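Local coordinates for protein ABC transporter (Thermotoga maritima, PDB 1JI0) that binds ATP and probably hydrolyses it to power an ABC transporter thought to take up branched-chain amino acids, at residues G82-E88 and K159-E165; R31-V35 and I182-N186; H13-G17 and V56-K60. One frame throughout, in Å; residues are numbered along the deposited sequence.

Contact 1 of 3, residues G82-E88 and K159-E165; sequences GIALVPE and KLLMMDE. With ATP (adenosine-5'-triphosphate), chain B.
Strands 83-86 and 160-164 run parallel, 4.7 Å apart at closest approach and crossing at -19°, in the core sheet of a P-loop NTPase; 160-164 is the Walker B strand. The register pairs Ile83 with Leu160 through Val86 with Met163. Backbone hydrogen bonds begin at Gly82 (phi 123°, closing a Schellman motif), whose O accepts Lys159 N (2.7 Å) and Leu160 N (3.2 Å), and continue: Ala84 N to Leu160 O 3.0 Å, Met162 N to Ala84 O 2.8 Å, Val86 N to Met162 O 2.9 Å, Asp164 N to Val86 O 3.0 Å. On one face Ile83 CG2 meets Leu160 CD1 and selenomethionine Met162 SE (both 4.1 Å); on the other, Val86 CG2 meets Leu161 CD1 (4.1 Å). Glu88, Asp164 and Glu165 crowd near the gamma-phosphate: Glu88 OE2 lies 3.2 Å from Glu165 OE2, and Glu88 OE1 2.9 Å from ATP PG, too short for an ordinary contact. Asp164 (chi1 t) hydrogen-bonds Thr46; Glu165 holds the usual catalytic glutamate's position. Water 2 joins Glu88 N (3.0 Å) to Asp164 OD2 (2.6 Å).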
loop_
_atom_site.group_PDB
_atom_site.type_symbol
_atom_site.label_atom_id
_atom_site.label_comp_id
_atom_site.label_asym_id
_atom_site.label_seq_id
_atom_site.Cartn_x
_atom_site.Cartn_y
_atom_site.Cartn_z
ATOM N N GLY A 82 11.013 8.379 -0.744
ATOM C CA GLY A 82 10.017 8.098 -1.760
ATOM C C GLY A 82 9.049 6.976 -1.460
ATOM O O GLY A 82 8.239 6.622 -2.320
ATOM N N ILE A 83 9.124 6.407 -0.262
ATOM C CA ILE A 83 8.205 5.341 0.117
ATOM C C ILE A 83 7.019 5.917 0.884
ATOM O O ILE A 83 7.167 6.365 2.018
ATOM C CB ILE A 83 8.891 4.270 0.997
ATOM C CG1 ILE A 83 9.936 3.516 0.177
ATOM C CG2 ILE A 83 7.850 3.285 1.539
ATOM C CD1 ILE A 83 10.577 2.367 0.917
ATOM N N ALA A 84 5.848 5.904 0.250
ATOM C CA ALA A 84 4.623 6.411 0.857
ATOM C C ALA A 84 3.787 5.266 1.420
ATOM O O ALA A 84 3.644 4.219 0.781
ATOM C CB ALA A 84 3.808 7.178 -0.172
ATOM N N LEU A 85 3.241 5.461 2.616
ATOM C CA LEU A 85 2.414 4.446 3.250
ATOM C C LEU A 85 1.042 4.982 3.637
ATOM O O LEU A 85 0.938 6.005 4.310
ATOM C CB LEU A 85 3.109 3.900 4.499
ATOM C CG LEU A 85 2.264 3.065 5.470
ATOM C CD1 LEU A 85 1.700 1.834 4.765
ATOM C CD2 LEU A 85 3.114 2.649 6.656
ATOM N N VAL A 86 -0.007 4.304 3.177
ATOM C CA VAL A 86 -1.381 4.662 3.523
ATOM C C VAL A 86 -1.772 3.531 4.470
ATOM O O VAL A 86 -2.224 2.467 4.037
ATOM C CB VAL A 86 -2.322 4.652 2.297
ATOM C CG1 VAL A 86 -3.710 5.117 2.711
ATOM C CG2 VAL A 86 -1.783 5.572 1.208
ATOM N N PRO A 87 -1.587 3.749 5.781
ATOM C CA PRO A 87 -1.884 2.792 6.852
ATOM C C PRO A 87 -3.363 2.493 7.019
ATOM O O PRO A 87 -4.203 3.110 6.372
ATOM C CB PRO A 87 -1.309 3.481 8.079
ATOM C CG PRO A 87 -1.669 4.913 7.806
ATOM C CD PRO A 87 -1.286 5.078 6.352
ATOM N N GLU A 88 -3.666 1.528 7.885
ATOM C CA GLU A 88 -5.047 1.165 8.174
ATOM C C GLU A 88 -5.630 2.284 9.026
ATOM O O GLU A 88 -4.902 2.957 9.758
ATOM C CB GLU A 88 -5.116 -0.145 8.964
ATOM C CG GLU A 88 -4.950 -1.403 8.133
ATOM C CD GLU A 88 -5.071 -2.672 8.965
ATOM O OE1 GLU A 88 -4.160 -2.952 9.774
ATOM O OE2 GLU A 88 -6.088 -3.388 8.812
ATOM N N LYS A 159 7.617 6.802 -4.963
ATOM C CA LYS A 159 8.429 5.935 -5.802
ATOM C C LYS A 159 7.912 4.527 -5.529
ATOM O O LYS A 159 8.104 3.604 -6.322
ATOM C CB LYS A 159 9.910 6.050 -5.432
ATOM C CG LYS A 159 10.547 7.354 -5.892
ATOM C CD LYS A 159 12.036 7.379 -5.616
ATOM C CE LYS A 159 12.662 8.674 -6.118
ATOM N NZ LYS A 159 14.148 8.651 -5.955
ATOM N N LEU A 160 7.247 4.382 -4.387
ATOM C CA LEU A 160 6.654 3.119 -3.970
ATOM C C LEU A 160 5.435 3.454 -3.119
ATOM O O LEU A 160 5.560 4.088 -2.065
ATOM C CB LEU A 160 7.645 2.307 -3.139
ATOM C CG LEU A 160 7.444 0.794 -2.950
ATOM C CD1 LEU A 160 7.539 0.476 -1.481
ATOM C CD2 LEU A 160 6.112 0.317 -3.517
ATOM N N LEU A 161 4.255 3.048 -3.576
ATOM C CA LEU A 161 3.032 3.314 -2.817
ATOM C C LEU A 161 2.611 2.045 -2.084
ATOM O O LEU A 161 2.306 1.025 -2.717
ATOM C CB LEU A 161 1.911 3.780 -3.751
ATOM C CG LEU A 161 0.507 3.995 -3.162
ATOM C CD1 LEU A 161 0.543 5.082 -2.095
ATOM C CD2 LEU A 161 -0.467 4.393 -4.276
HETATM N N MSE A 162 2.617 2.099 -0.753
HETATM C CA MSE A 162 2.222 0.957 0.066
HETATM C C MSE A 162 0.855 1.266 0.665
HETATM O O MSE A 162 0.598 2.398 1.082
HETATM C CB MSE A 162 3.244 0.709 1.179
HETATM C CG MSE A 162 4.672 0.505 0.665
HETATM SE SE MSE A 162 5.884 -0.243 1.956
HETATM C CE MSE A 162 5.622 -2.096 1.579
HETATM N N MSE A 163 -0.020 0.265 0.696
HETATM C CA MSE A 163 -1.369 0.450 1.217
HETATM C C MSE A 163 -1.756 -0.732 2.099
HETATM O O MSE A 163 -1.630 -1.890 1.691
HETATM C CB MSE A 163 -2.356 0.586 0.056
HETATM C CG MSE A 163 -1.988 1.651 -0.966
HETATM SE SE MSE A 163 -3.278 1.757 -2.438
HETATM C CE MSE A 163 -2.097 1.459 -3.913
ATOM N N ASP A 164 -2.222 -0.438 3.307
ATOM C CA ASP A 164 -2.609 -1.480 4.248
ATOM C C ASP A 164 -4.127 -1.562 4.320
ATOM O O ASP A 164 -4.789 -0.659 4.845
ATOM C CB ASP A 164 -2.026 -1.192 5.643
ATOM C CG ASP A 164 -2.102 -2.393 6.574
ATOM O OD1 ASP A 164 -2.667 -3.438 6.186
ATOM O OD2 ASP A 164 -1.594 -2.304 7.707
ATOM N N GLU A 165 -4.660 -2.653 3.774
ATOM C CA GLU A 165 -6.090 -2.926 3.734
ATOM C C GLU A 165 -6.925 -1.723 3.331
ATOM O O GLU A 165 -7.769 -1.261 4.090
ATOM C CB GLU A 165 -6.552 -3.455 5.087
ATOM C CG GLU A 165 -5.654 -4.555 5.601
ATOM C CD GLU A 165 -6.424 -5.680 6.220
ATOM O OE1 GLU A 165 -7.442 -6.087 5.623
ATOM O OE2 GLU A 165 -6.014 -6.165 7.296
HETATM P PG ATP B . -3.634 -5.804 10.119
HETATM O O1G ATP B . -5.092 -5.742 10.327
HETATM O O2G ATP B . -3.198 -5.632 8.716
HETATM O O3G ATP B . -2.856 -5.045 11.162
HETATM P PB ATP B . -1.910 -8.188 10.108
HETATM O O1B ATP B . -2.246 -9.605 9.758
HETATM O O2B ATP B . -1.089 -7.425 9.185
HETATM O O3B ATP B . -3.297 -7.368 10.357
HETATM P PA ATP B . -0.030 -7.695 12.311
HETATM O O1A ATP B . -0.083 -6.229 12.406
HETATM O O2A ATP B . 1.227 -8.315 11.817
HETATM O O3A ATP B . -1.325 -8.230 11.538
HETATM O "O5'" ATP B . -0.372 -8.271 13.722
HETATM C "C5'" ATP B . -0.443 -9.683 13.948
HETATM C "C4'" ATP B . 0.721 -10.182 14.725
HETATM O "O4'" ATP B . 0.635 -9.594 16.055
HETATM C "C3'" ATP B . 0.665 -11.672 14.950
HETATM O "O3'" ATP B . 1.946 -12.254 14.640
HETATM C "C2'" ATP B . 0.287 -11.803 16.398
HETATM O "O2'" ATP B . 0.782 -12.980 17.027
HETATM C "C1'" ATP B . 1.005 -10.588 17.011
HETATM N N9 ATP B . 0.551 -10.152 18.386
HETATM C C8 ATP B . 0.419 -8.865 18.867
HETATM N N7 ATP B . 0.017 -8.768 20.104
HETATM C C5 ATP B . -0.130 -10.094 20.484
HETATM C C6 ATP B . -0.536 -10.704 21.711
HETATM N N6 ATP B . -0.858 -9.967 22.760
HETATM N N1 ATP B . -0.586 -12.063 21.789
HETATM C C2 ATP B . -0.255 -12.795 20.717
HETATM N N3 ATP B . 0.145 -12.352 19.505
HETATM C C4 ATP B . 0.187 -10.959 19.454
HETATM O O HOH W 1 -4.885 1.775 3.283
HETATM O O HOH W 2 -0.962 0.172 8.215
#

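Contact 2 of 3, residues R31-V35 and I182-N186; sequences RGQIV and IQKIN
Ile34 sends its side chain across to the last turns of helix 172-187, laying CD1 3.4 Å from Asn186 CB and 4.0 Å from Ile182 CG2. This is helix-on-sheet packing of an alpha/beta P-loop NTPase fold: strand 34-38 lies in the central sheet and the helix packs on one face of it. In the helix, Asn186 N is bonded to Ile182 O at 3.1 Å, so Ile182 and Asn186 stand one turn apart; the CA-to-CB bond of Asn186 points toward 31-35 and that of Ile182 sideways, yet both touch Ile34. Before the strand, Gly32 turns at phi 76° and psi 4°, a conformation favouring glycine; the chain is extended from Gln33 onward. The nearest CA atoms across the segments are those of Gly32 and Asn186, 6.7 Å apart. The CA-to-CB bond of Ile34 points toward the helix, and its m,t rotamer (chi1 -73°, chi2 168°) puts CD1 against Asn186 and Ile182, 3.9 Å from Ile182 O. Ile192 touches both Ile34 and Ile182, continuing the apolar layer between helix and sheet. Only 202 Å² is buried, and the polar margin is hydrated: water 3 bridges two carbonyls, 2.6 Å from both Gly32 O and Asn186 O.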
loop_
_atom_site.group_PDB
_atom_site.type_symbol
_atom_site.label_atom_id
_atom_site.label_comp_id
_atom_site.label_asym_id
_atom_site.label_seq_id
_atom_site.Cartn_x
_atom_site.Cartn_y
_atom_site.Cartn_z
ATOM N N ARG A 31 9.370 -2.803 -10.595
ATOM C CA ARG A 31 8.974 -1.477 -11.043
ATOM C C ARG A 31 7.737 -1.553 -11.927
ATOM O O ARG A 31 7.658 -2.403 -12.815
ATOM C CB ARG A 31 10.126 -0.822 -11.821
ATOM C CG ARG A 31 9.794 0.548 -12.447
ATOM C CD ARG A 31 11.069 1.256 -12.896
ATOM N NE ARG A 31 11.984 1.410 -11.763
ATOM C CZ ARG A 31 11.847 2.320 -10.798
ATOM N NH1 ARG A 31 10.842 3.180 -10.830
ATOM N NH2 ARG A 31 12.687 2.338 -9.770
ATOM N N GLY A 32 6.774 -0.670 -11.668
ATOM C CA GLY A 32 5.557 -0.615 -12.463
ATOM C C GLY A 32 4.517 -1.687 -12.203
ATOM O O GLY A 32 3.497 -1.732 -12.886
ATOM N N GLN A 33 4.753 -2.552 -11.222
ATOM C CA GLN A 33 3.789 -3.607 -10.934
ATOM C C GLN A 33 3.016 -3.386 -9.645
ATOM O O GLN A 33 3.356 -2.522 -8.832
ATOM C CB GLN A 33 4.497 -4.967 -10.843
ATOM C CG GLN A 33 5.012 -5.509 -12.166
ATOM C CD GLN A 33 5.605 -6.899 -12.023
ATOM O OE1 GLN A 33 5.276 -7.626 -11.090
ATOM N NE2 GLN A 33 6.473 -7.277 -12.951
ATOM N N ILE A 34 1.956 -4.165 -9.475
ATOM C CA ILE A 34 1.168 -4.130 -8.254
ATOM C C ILE A 34 1.442 -5.489 -7.640
ATOM O O ILE A 34 1.147 -6.522 -8.247
ATOM C CB ILE A 34 -0.349 -4.021 -8.524
ATOM C CG1 ILE A 34 -0.706 -2.615 -9.006
ATOM C CG2 ILE A 34 -1.123 -4.374 -7.245
ATOM C CD1 ILE A 34 -2.137 -2.507 -9.562
ATOM N N VAL A 35 2.045 -5.497 -6.460
ATOM C CA VAL A 35 2.330 -6.744 -5.767
ATOM C C VAL A 35 1.465 -6.767 -4.523
ATOM O O VAL A 35 1.326 -5.756 -3.846
ATOM C CB VAL A 35 3.816 -6.840 -5.351
ATOM C CG1 VAL A 35 4.014 -8.016 -4.394
ATOM C CG2 VAL A 35 4.678 -7.029 -6.584
ATOM N N ILE A 182 -6.886 1.725 -7.691
ATOM C CA ILE A 182 -5.543 1.183 -7.509
ATOM C C ILE A 182 -4.988 0.797 -8.886
ATOM O O ILE A 182 -3.808 1.000 -9.182
ATOM C CB ILE A 182 -5.589 -0.041 -6.551
ATOM C CG1 ILE A 182 -5.786 0.460 -5.116
ATOM C CG2 ILE A 182 -4.318 -0.879 -6.673
ATOM C CD1 ILE A 182 -6.064 -0.621 -4.082
ATOM N N GLN A 183 -5.856 0.270 -9.742
ATOM C CA GLN A 183 -5.456 -0.137 -11.089
ATOM C C GLN A 183 -5.114 1.083 -11.953
ATOM O O GLN A 183 -4.119 1.088 -12.684
ATOM C CB GLN A 183 -6.588 -0.949 -11.726
ATOM C CG GLN A 183 -6.182 -1.716 -12.950
ATOM C CD GLN A 183 -7.231 -2.724 -13.351
ATOM O OE1 GLN A 183 -8.340 -2.357 -13.745
ATOM N NE2 GLN A 183 -6.892 -4.007 -13.246
ATOM N N LYS A 184 -5.939 2.119 -11.857
ATOM C CA LYS A 184 -5.719 3.352 -12.601
ATOM C C LYS A 184 -4.406 4.013 -12.180
ATOM O O LYS A 184 -3.692 4.574 -13.009
ATOM C CB LYS A 184 -6.866 4.328 -12.357
ATOM C CG LYS A 184 -8.224 3.808 -12.791
ATOM C CD LYS A 184 -9.309 4.839 -12.512
ATOM C CE LYS A 184 -10.668 4.355 -12.992
ATOM N NZ LYS A 184 -11.706 5.413 -12.817
ATOM N N ILE A 185 -4.101 3.956 -10.888
ATOM C CA ILE A 185 -2.868 4.542 -10.372
ATOM C C ILE A 185 -1.681 3.798 -10.968
ATOM O O ILE A 185 -0.729 4.412 -11.448
ATOM C CB ILE A 185 -2.816 4.448 -8.829
ATOM C CG1 ILE A 185 -3.882 5.362 -8.229
ATOM C CG2 ILE A 185 -1.419 4.825 -8.315
ATOM C CD1 ILE A 185 -4.063 5.195 -6.749
ATOM N N ASN A 186 -1.746 2.470 -10.947
ATOM C CA ASN A 186 -0.672 1.648 -11.488
ATOM C C ASN A 186 -0.503 1.829 -12.988
ATOM O O ASN A 186 0.608 1.747 -13.501
ATOM C CB ASN A 186 -0.922 0.169 -11.206
ATOM C CG ASN A 186 0.182 -0.718 -11.765
ATOM O OD1 ASN A 186 1.327 -0.661 -11.314
ATOM N ND2 ASN A 186 -0.152 -1.524 -12.759
HETATM O O HOH W 3 2.710 0.376 -14.285
#

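Contact 3 of 3, residues H13-G17 and V56-K60; sequences HVYYG and VRAQK. With ATP (adenosine-5'-triphosphate), chain B.
His13 N donates to Lys60 O at 3.0 Å with an N-H...O angle of 152°, making His13 and Lys60 an antiparallel hydrogen-bonded pair, CA to CA 4.9 Å. A second, weak bond runs from Gln59 N to His13 O (3.2 Å, 126°). Residues 13-16 are extended; 56-59 lead into strand 60-65, which begins at Lys60, and the end-to-end directions of the touching parts differ by 139°. The pairing is brief: Val14 and Ala58 have CA atoms 5.0 Å apart, but Tyr15 N is already 4.5 Å from Arg57 O. The side chains of His13 and Lys60 lie on the same face, CB to CB 3.6 Å, and the His13 ring hydrogen-bonds His20 through ND1. Farther along, Val14 (chi1 t) brings CG1 to 3.9 Å from Val56 CG2 and 3.6 Å from Arg57 O, while both valines also touch helix 45-52. Tyr16, with chi1 p, sets its OH 2.5 Å from ATP O4', the ribose oxygen meeting the ring at its edge. Together these features belong to the antiparallel beta subdomain of an ABC ATPase, where an aromatic residue on the first strand, the A-loop position, lines the nucleoside end of the ATP pocket.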
loop_
_atom_site.group_PDB
_atom_site.type_symbol
_atom_site.label_atom_id
_atom_site.label_comp_id
_atom_site.label_asym_id
_atom_site.label_seq_id
_atom_site.Cartn_x
_atom_site.Cartn_y
_atom_site.Cartn_z
ATOM N N HIS A 13 13.193 -10.837 9.435
ATOM C CA HIS A 13 12.743 -11.370 10.718
ATOM C C HIS A 13 12.320 -10.188 11.566
ATOM O O HIS A 13 13.034 -9.190 11.646
ATOM C CB HIS A 13 13.869 -12.127 11.431
ATOM C CG HIS A 13 13.981 -13.559 11.023
ATOM N ND1 HIS A 13 13.237 -14.559 11.611
ATOM C CD2 HIS A 13 14.708 -14.154 10.049
ATOM C CE1 HIS A 13 13.500 -15.709 11.015
ATOM N NE2 HIS A 13 14.389 -15.491 10.063
ATOM N N VAL A 14 11.152 -10.287 12.187
ATOM C CA VAL A 14 10.678 -9.206 13.034
ATOM C C VAL A 14 10.148 -9.772 14.338
ATOM O O VAL A 14 9.300 -10.666 14.346
ATOM C CB VAL A 14 9.577 -8.382 12.351
ATOM C CG1 VAL A 14 9.066 -7.304 13.302
ATOM C CG2 VAL A 14 10.128 -7.734 11.083
ATOM N N TYR A 15 10.678 -9.248 15.438
ATOM C CA TYR A 15 10.293 -9.667 16.779
ATOM C C TYR A 15 9.850 -8.436 17.542
ATOM O O TYR A 15 10.519 -7.410 17.504
ATOM C CB TYR A 15 11.483 -10.255 17.534
ATOM C CG TYR A 15 12.107 -11.507 16.968
ATOM C CD1 TYR A 15 11.792 -12.762 17.489
ATOM C CD2 TYR A 15 13.094 -11.431 15.983
ATOM C CE1 TYR A 15 12.459 -13.911 17.053
ATOM C CE2 TYR A 15 13.761 -12.565 15.539
ATOM C CZ TYR A 15 13.446 -13.801 16.079
ATOM O OH TYR A 15 14.142 -14.917 15.671
ATOM N N TYR A 16 8.720 -8.528 18.225
ATOM C CA TYR A 16 8.340 -7.439 19.120
ATOM C C TYR A 16 7.429 -7.923 20.251
ATOM O O TYR A 16 6.463 -8.648 20.050
ATOM C CB TYR A 16 7.628 -6.365 18.296
ATOM C CG TYR A 16 6.308 -6.869 17.827
ATOM C CD1 TYR A 16 5.205 -6.824 18.677
ATOM C CD2 TYR A 16 6.146 -7.308 16.513
ATOM C CE1 TYR A 16 3.953 -7.204 18.218
ATOM C CE2 TYR A 16 4.894 -7.690 16.054
ATOM C CZ TYR A 16 3.800 -7.636 16.898
ATOM O OH TYR A 16 2.545 -7.986 16.440
ATOM N N GLY A 17 7.793 -7.525 21.485
ATOM C CA GLY A 17 6.988 -7.917 22.638
ATOM C C GLY A 17 7.330 -9.332 23.109
ATOM O O GLY A 17 8.273 -9.565 23.857
ATOM N N VAL A 56 8.996 -0.493 12.929
ATOM C CA VAL A 56 9.257 -1.585 13.851
ATOM C C VAL A 56 10.639 -2.084 13.451
ATOM O O VAL A 56 11.020 -1.969 12.289
ATOM C CB VAL A 56 8.197 -2.707 13.731
ATOM C CG1 VAL A 56 8.201 -3.298 12.336
ATOM C CG2 VAL A 56 8.472 -3.784 14.756
ATOM N N ARG A 57 11.396 -2.619 14.401
ATOM C CA ARG A 57 12.747 -3.076 14.105
ATOM C C ARG A 57 12.874 -4.425 13.411
ATOM O O ARG A 57 12.133 -5.367 13.695
ATOM C CB ARG A 57 13.585 -3.110 15.388
ATOM C CG ARG A 57 15.042 -3.474 15.147
ATOM C CD ARG A 57 15.791 -3.696 16.449
ATOM N NE ARG A 57 17.138 -4.205 16.217
ATOM C CZ ARG A 57 18.104 -3.518 15.617
ATOM N NH1 ARG A 57 19.298 -4.070 15.446
ATOM N NH2 ARG A 57 17.880 -2.279 15.196
ATOM N N ALA A 58 13.839 -4.506 12.500
ATOM C CA ALA A 58 14.118 -5.736 11.777
ATOM C C ALA A 58 15.351 -6.340 12.443
ATOM O O ALA A 58 16.458 -5.839 12.274
ATOM C CB ALA A 58 14.402 -5.432 10.311
ATOM N N GLN A 59 15.145 -7.410 13.203
ATOM C CA GLN A 59 16.228 -8.079 13.922
ATOM C C GLN A 59 17.164 -8.848 12.992
ATOM O O GLN A 59 18.324 -9.087 13.323
ATOM C CB GLN A 59 15.646 -9.056 14.950
ATOM C CG GLN A 59 14.404 -8.551 15.679
ATOM C CD GLN A 59 14.695 -7.429 16.653
ATOM O OE1 GLN A 59 13.847 -7.073 17.481
ATOM N NE2 GLN A 59 15.897 -6.862 16.564
ATOM N N LYS A 60 16.655 -9.246 11.834
ATOM C CA LYS A 60 17.462 -9.998 10.891
ATOM C C LYS A 60 16.973 -9.764 9.466
ATOM O O LYS A 60 15.801 -9.463 9.251
ATOM C CB LYS A 60 17.395 -11.484 11.246
ATOM C CG LYS A 60 18.746 -12.173 11.307
ATOM C CD LYS A 60 18.659 -13.496 12.065
ATOM C CE LYS A 60 18.238 -13.280 13.520
ATOM N NZ LYS A 60 19.206 -12.418 14.263
HETATM P PG ATP B . -3.634 -5.804 10.119
HETATM O O1G ATP B . -5.092 -5.742 10.327
HETATM O O2G ATP B . -3.198 -5.632 8.716
HETATM O O3G ATP B . -2.856 -5.045 11.162
HETATM P PB ATP B . -1.910 -8.188 10.108
HETATM O O1B ATP B . -2.246 -9.605 9.758
HETATM O O2B ATP B . -1.089 -7.425 9.185
HETATM O O3B ATP B . -3.297 -7.368 10.357
HETATM P PA ATP B . -0.030 -7.695 12.311
HETATM O O1A ATP B . -0.083 -6.229 12.406
HETATM O O2A ATP B . 1.227 -8.315 11.817
HETATM O O3A ATP B . -1.325 -8.230 11.538
HETATM O "O5'" ATP B . -0.372 -8.271 13.722
HETATM C "C5'" ATP B . -0.443 -9.683 13.948
HETATM C "C4'" ATP B . 0.721 -10.182 14.725
HETATM O "O4'" ATP B . 0.635 -9.594 16.055
HETATM C "C3'" ATP B . 0.665 -11.672 14.950
HETATM O "O3'" ATP B . 1.946 -12.254 14.640
HETATM C "C2'" ATP B . 0.287 -11.803 16.398
HETATM O "O2'" ATP B . 0.782 -12.980 17.027
HETATM C "C1'" ATP B . 1.005 -10.588 17.011
HETATM N N9 ATP B . 0.551 -10.152 18.386
HETATM C C8 ATP B . 0.419 -8.865 18.867
HETATM N N7 ATP B . 0.017 -8.768 20.104
HETATM C C5 ATP B . -0.130 -10.094 20.484
HETATM C C6 ATP B . -0.536 -10.704 21.711
HETATM N N6 ATP B . -0.858 -9.967 22.760
HETATM N N1 ATP B . -0.586 -12.063 21.789
HETATM C C2 ATP B . -0.255 -12.795 20.717
HETATM N N3 ATP B . 0.145 -12.352 19.505
HETATM C C4 ATP B . 0.187 -10.959 19.454
#

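From the N terminus, 13-17 comes first; contact 3 closes when the chain returns at 56-60, having passed through 31-35, the first half of contact 2. Contacts 2 and 3 therefore cross, although their nearest atoms are about 17 Å apart. Contact 1 opens at 82-88 and closes at 159-165, nested inside the long loop that contact 2 completes at 182-186. Contact 3 joins strand 5-16 to the loop leading into strand 60-65 and to that strand's first residue, contact 1 pairs strands in the central sheet, and contact 2 packs a helix on that sheet. Contacts 1 and 2 touch, with Met163 SE 3.9 Å from Ile182 CG1. Contacts 1 and 3 instead share ATP, at its gamma-phosphate and ribose respectively.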